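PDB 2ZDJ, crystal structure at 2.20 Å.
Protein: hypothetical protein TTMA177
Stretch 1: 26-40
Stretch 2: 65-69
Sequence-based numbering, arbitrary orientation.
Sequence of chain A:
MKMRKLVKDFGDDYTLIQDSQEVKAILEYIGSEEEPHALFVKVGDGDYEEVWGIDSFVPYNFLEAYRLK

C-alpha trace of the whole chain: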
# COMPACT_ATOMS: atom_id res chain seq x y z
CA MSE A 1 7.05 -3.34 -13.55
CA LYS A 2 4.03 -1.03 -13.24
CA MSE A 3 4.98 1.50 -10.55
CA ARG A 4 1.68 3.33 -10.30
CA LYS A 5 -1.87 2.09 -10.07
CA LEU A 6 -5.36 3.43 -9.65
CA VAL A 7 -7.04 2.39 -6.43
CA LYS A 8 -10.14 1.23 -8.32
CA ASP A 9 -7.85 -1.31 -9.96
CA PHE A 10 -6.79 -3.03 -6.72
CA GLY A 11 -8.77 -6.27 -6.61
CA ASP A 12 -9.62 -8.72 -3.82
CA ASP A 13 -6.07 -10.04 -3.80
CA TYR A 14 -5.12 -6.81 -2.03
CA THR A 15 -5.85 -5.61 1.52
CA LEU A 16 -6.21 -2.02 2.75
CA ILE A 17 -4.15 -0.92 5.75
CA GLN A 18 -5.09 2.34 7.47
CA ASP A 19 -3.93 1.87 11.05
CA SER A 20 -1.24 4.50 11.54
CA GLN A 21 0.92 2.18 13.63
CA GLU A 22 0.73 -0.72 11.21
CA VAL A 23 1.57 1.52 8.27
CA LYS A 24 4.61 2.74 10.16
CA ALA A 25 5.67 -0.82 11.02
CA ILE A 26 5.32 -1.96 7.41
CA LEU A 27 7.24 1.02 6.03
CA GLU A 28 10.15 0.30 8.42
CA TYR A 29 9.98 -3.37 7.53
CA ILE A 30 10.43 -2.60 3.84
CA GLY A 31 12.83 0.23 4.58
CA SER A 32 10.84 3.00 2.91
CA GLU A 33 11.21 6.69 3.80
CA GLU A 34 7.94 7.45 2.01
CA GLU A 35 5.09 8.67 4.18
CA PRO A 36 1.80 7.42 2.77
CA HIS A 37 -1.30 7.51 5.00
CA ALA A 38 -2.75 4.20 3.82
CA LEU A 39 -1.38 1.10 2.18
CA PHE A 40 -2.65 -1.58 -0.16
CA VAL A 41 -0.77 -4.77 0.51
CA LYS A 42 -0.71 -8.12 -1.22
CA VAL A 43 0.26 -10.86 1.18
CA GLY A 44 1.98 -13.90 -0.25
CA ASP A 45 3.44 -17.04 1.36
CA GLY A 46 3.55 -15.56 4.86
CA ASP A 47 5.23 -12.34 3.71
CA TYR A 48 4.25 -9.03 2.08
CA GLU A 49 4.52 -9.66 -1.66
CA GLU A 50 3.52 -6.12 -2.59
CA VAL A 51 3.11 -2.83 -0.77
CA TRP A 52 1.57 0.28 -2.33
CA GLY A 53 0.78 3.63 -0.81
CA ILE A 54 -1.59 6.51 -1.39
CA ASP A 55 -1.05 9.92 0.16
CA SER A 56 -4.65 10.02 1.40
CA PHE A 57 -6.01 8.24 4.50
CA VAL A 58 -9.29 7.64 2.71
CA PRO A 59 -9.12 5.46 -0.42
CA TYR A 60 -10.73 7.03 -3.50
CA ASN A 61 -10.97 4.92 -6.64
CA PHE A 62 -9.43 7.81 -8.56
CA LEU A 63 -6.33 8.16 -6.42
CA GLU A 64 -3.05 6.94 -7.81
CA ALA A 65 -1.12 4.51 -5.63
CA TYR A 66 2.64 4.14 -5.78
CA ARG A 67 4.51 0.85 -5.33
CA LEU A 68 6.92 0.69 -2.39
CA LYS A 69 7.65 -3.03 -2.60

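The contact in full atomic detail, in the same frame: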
# COMPACT_ATOMS: atom_id res chain seq x y z
N ILE A 26 5.07 -1.44 8.76
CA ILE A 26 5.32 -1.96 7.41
C ILE A 26 6.41 -1.17 6.70
O ILE A 26 7.36 -1.74 6.19
CB ILE A 26 4.04 -1.90 6.52
CG1 ILE A 26 2.85 -2.57 7.22
CG2 ILE A 26 4.32 -2.56 5.18
CD1 ILE A 26 3.05 -3.99 7.52
N LEU A 27 6.27 0.16 6.68
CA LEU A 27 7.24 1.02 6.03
C LEU A 27 8.66 0.75 6.56
O LEU A 27 9.61 0.68 5.78
CB LEU A 27 6.88 2.50 6.24
CG LEU A 27 5.57 3.05 5.64
CD1 LEU A 27 5.32 4.47 6.15
CD2 LEU A 27 5.65 3.05 4.13
N GLU A 28 8.81 0.56 7.87
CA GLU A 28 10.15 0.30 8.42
C GLU A 28 10.62 -1.07 7.98
O GLU A 28 11.80 -1.27 7.69
CB GLU A 28 10.14 0.36 9.95
CG GLU A 28 9.90 1.75 10.50
CD GLU A 28 10.22 1.85 11.98
OE1 GLU A 28 9.86 2.89 12.59
OE2 GLU A 28 10.83 0.90 12.53
N TYR A 29 9.69 -2.01 7.95
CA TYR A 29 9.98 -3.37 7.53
C TYR A 29 10.59 -3.35 6.13
O TYR A 29 11.65 -3.92 5.88
CB TYR A 29 8.69 -4.19 7.50
CG TYR A 29 8.86 -5.63 7.07
CD1 TYR A 29 9.73 -6.48 7.75
CD2 TYR A 29 8.15 -6.13 5.98
CE1 TYR A 29 9.88 -7.81 7.37
CE2 TYR A 29 8.30 -7.46 5.58
CZ TYR A 29 9.16 -8.29 6.28
OH TYR A 29 9.30 -9.60 5.89
N ILE A 30 9.93 -2.66 5.20
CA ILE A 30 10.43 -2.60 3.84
C ILE A 30 11.50 -1.55 3.62
O ILE A 30 12.06 -1.43 2.53
CB ILE A 30 9.28 -2.39 2.85
CG1 ILE A 30 8.67 -1.00 3.03
CG2 ILE A 30 8.22 -3.46 3.07
CD1 ILE A 30 7.61 -0.68 1.99
N GLY A 31 11.79 -0.78 4.67
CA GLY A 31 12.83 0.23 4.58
C GLY A 31 12.51 1.46 3.76
O GLY A 31 13.42 2.09 3.22
N SER A 32 11.24 1.83 3.68
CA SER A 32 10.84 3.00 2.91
C SER A 32 10.79 4.27 3.74
O SER A 32 10.36 4.25 4.89
CB SER A 32 9.47 2.77 2.29
OG SER A 32 8.97 3.98 1.76
N GLU A 33 11.22 5.38 3.14
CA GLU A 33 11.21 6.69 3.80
C GLU A 33 9.94 7.43 3.38
O GLU A 33 9.68 8.53 3.85
CB GLU A 33 12.42 7.53 3.37
CG GLU A 33 13.69 6.76 3.03
CD GLU A 33 14.35 6.11 4.24
OE1 GLU A 33 13.73 5.21 4.85
OE2 GLU A 33 15.48 6.51 4.59
N GLU A 34 9.17 6.83 2.48
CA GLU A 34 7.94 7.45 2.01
C GLU A 34 6.96 7.55 3.17
O GLU A 34 7.04 6.78 4.12
CB GLU A 34 7.32 6.64 0.87
CG GLU A 34 8.21 6.48 -0.38
CD GLU A 34 8.63 7.81 -0.99
OE1 GLU A 34 7.77 8.72 -1.05
OE2 GLU A 34 9.80 7.94 -1.41
N GLU A 35 6.03 8.49 3.09
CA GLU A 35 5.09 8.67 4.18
C GLU A 35 3.62 8.61 3.79
O GLU A 35 2.86 9.53 4.06
CB GLU A 35 5.40 9.98 4.91
CG GLU A 35 6.84 10.06 5.38
CD GLU A 35 7.14 11.30 6.20
OE1 GLU A 35 6.85 12.42 5.71
OE2 GLU A 35 7.66 11.16 7.32
N PRO A 36 3.21 7.51 3.16
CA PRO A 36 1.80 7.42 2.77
C PRO A 36 0.91 7.36 4.02
O PRO A 36 1.41 7.15 5.13
CB PRO A 36 1.76 6.13 1.96
CG PRO A 36 2.76 5.27 2.71
CD PRO A 36 3.91 6.24 2.93
N HIS A 37 -0.39 7.55 3.85
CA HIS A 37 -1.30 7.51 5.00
C HIS A 37 -2.20 6.28 4.96
O HIS A 37 -3.07 6.11 5.80
CB HIS A 37 -2.15 8.78 5.06
CG HIS A 37 -1.36 10.01 5.37
ND1 HIS A 37 -0.49 10.09 6.44
CD2 HIS A 37 -1.32 11.23 4.78
CE1 HIS A 37 0.05 11.29 6.49
NE2 HIS A 37 -0.44 12.00 5.49
N ALA A 38 -1.99 5.42 3.97
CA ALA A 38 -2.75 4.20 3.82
C ALA A 38 -2.00 3.33 2.84
O ALA A 38 -1.35 3.84 1.91
CB ALA A 38 -4.15 4.49 3.31
N LEU A 39 -2.07 2.03 3.05
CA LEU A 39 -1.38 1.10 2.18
C LEU A 39 -2.32 0.06 1.62
O LEU A 39 -3.39 -0.20 2.17
CB LEU A 39 -0.29 0.38 2.97
CG LEU A 39 0.79 1.23 3.65
CD1 LEU A 39 1.65 0.36 4.54
CD2 LEU A 39 1.64 1.93 2.59
N PHE A 40 -1.93 -0.50 0.48
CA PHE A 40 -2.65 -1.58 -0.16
C PHE A 40 -1.55 -2.62 -0.19
O PHE A 40 -0.48 -2.39 -0.77
CB PHE A 40 -3.10 -1.19 -1.57
CG PHE A 40 -4.40 -0.43 -1.61
CD1 PHE A 40 -5.61 -1.10 -1.52
CD2 PHE A 40 -4.41 0.95 -1.75
CE1 PHE A 40 -6.82 -0.41 -1.57
CE2 PHE A 40 -5.62 1.66 -1.80
CZ PHE A 40 -6.82 0.98 -1.71
N ALA A 65 -2.01 5.13 -6.60
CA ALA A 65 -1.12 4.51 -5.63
C ALA A 65 0.26 4.32 -6.22
O ALA A 65 0.41 4.17 -7.44
CB ALA A 65 -1.70 3.15 -5.19
N TYR A 66 1.26 4.33 -5.35
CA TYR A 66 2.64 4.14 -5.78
C TYR A 66 3.23 2.92 -5.09
O TYR A 66 3.04 2.74 -3.89
CB TYR A 66 3.47 5.40 -5.50
CG TYR A 66 3.25 6.05 -4.15
CD1 TYR A 66 2.23 6.99 -3.96
CD2 TYR A 66 4.09 5.76 -3.08
CE1 TYR A 66 2.06 7.63 -2.71
CE2 TYR A 66 3.93 6.39 -1.85
CZ TYR A 66 2.93 7.33 -1.67
OH TYR A 66 2.83 7.97 -0.46
N ARG A 67 3.92 2.08 -5.85
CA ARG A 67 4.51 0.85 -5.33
C ARG A 67 5.77 1.09 -4.50
O ARG A 67 6.71 1.74 -4.95
CB ARG A 67 4.83 -0.10 -6.50
CG ARG A 67 5.82 -1.18 -6.16
CD ARG A 67 5.21 -2.56 -6.05
NE ARG A 67 5.10 -3.23 -7.33
CZ ARG A 67 5.26 -4.53 -7.52
NH1 ARG A 67 5.55 -5.34 -6.51
NH2 ARG A 67 5.12 -5.05 -8.74
N LEU A 68 5.80 0.53 -3.30
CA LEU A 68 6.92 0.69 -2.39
C LEU A 68 7.69 -0.62 -2.25
O LEU A 68 8.82 -0.64 -1.79
CB LEU A 68 6.41 1.15 -1.04
CG LEU A 68 5.74 2.53 -1.13
CD1 LEU A 68 5.05 2.92 0.17
CD2 LEU A 68 6.84 3.54 -1.48
N LYS A 69 7.04 -1.71 -2.64
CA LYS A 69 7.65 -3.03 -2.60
C LYS A 69 6.83 -3.93 -3.52
O LYS A 69 5.61 -3.70 -3.60
CB LYS A 69 7.63 -3.56 -1.16
CG LYS A 69 8.50 -4.78 -0.91
CD LYS A 69 7.96 -6.02 -1.58
CE LYS A 69 8.82 -7.23 -1.26
NZ LYS A 69 8.94 -7.46 0.21
OXT LYS A 69 7.41 -4.86 -4.14

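The contact between residues 26-40 and the C-terminal residues 65-69 is a small apolar one, built around a single leucine and made without any hydrogen bond between the two stretches. It illustrates a general principle: a chain end can be fastened to a fold by the shape of one side chain fitted among several others, while the polar bonds that are made lie within each stretch or elsewhere.

Leu68 is the centre. It lies just beyond the strand of residues 65-67, its CA-to-CB bond points toward the other stretch, and it has the largest covered area of any residue here, 95 Å² in a contact that buries 372 Å² in all. Its m,t rotamer sets both methyl groups against the other stretch. Leu68 CD1 lies 4.0 Å from Leu27 CD2, 4.1 Å from Pro36 CG and 4.3 Å from Leu39 CD2, so that helix, loop and strand all meet at one methyl. Leu68 CD2 comes closest to the loop at Glu34 CG, 3.4 Å away, and lies 3.9 Å from Ser32 OG. Nearer the backbone, Leu68 CB packs 3.7 Å from Ile30 CD1. The branched end of leucine suits such a site, because it offers carbon in more than one direction.

Ile30 packs beside Leu68 as well, with 56 Å² covered. Ile30 CD1 reaches Leu68 and also lies 4.3 Å from Lys69 CB, and Ile30 CG2 lies 4.2 Å from Lys69 CG. The aliphatic part of the lysine can thus join an apolar surface while its amino group is hydrogen-bonded elsewhere in the structure. Glu34 plays a similar double part: its methylene carbons cover Leu68, yet the residue remains exposed, as suits a carboxylate. The loop that presents it is braced locally, for Glu34 N donates a hydrogen bond of 2.9 Å to Ser32 OG.

A second, smaller point of contact lies at Tyr66. Its CA-to-CB bond runs sideways, but the length of the side chain brings the ring to the loop, with Tyr66 CZ 4.0 Å and Tyr66 OH 3.2 Å from Pro36 CB. The ring meets Pro36 obliquely, and its hydroxyl is hydrogen-bonded elsewhere in the structure. Proline fits this buried position well, offering a compact ring whose CB and CG carbons touch Tyr66 and Leu68.

Arg67 contributes nothing directly to the contact. Its CA-to-CB bond points away, and its guanidinium forms a salt bridge with the terminal carboxylate, Arg67 NH1 to Lys69 OXT at 3.1 Å. One charge pair thus lies within the tail, while hydrocarbon packing joins the tail to the other stretch.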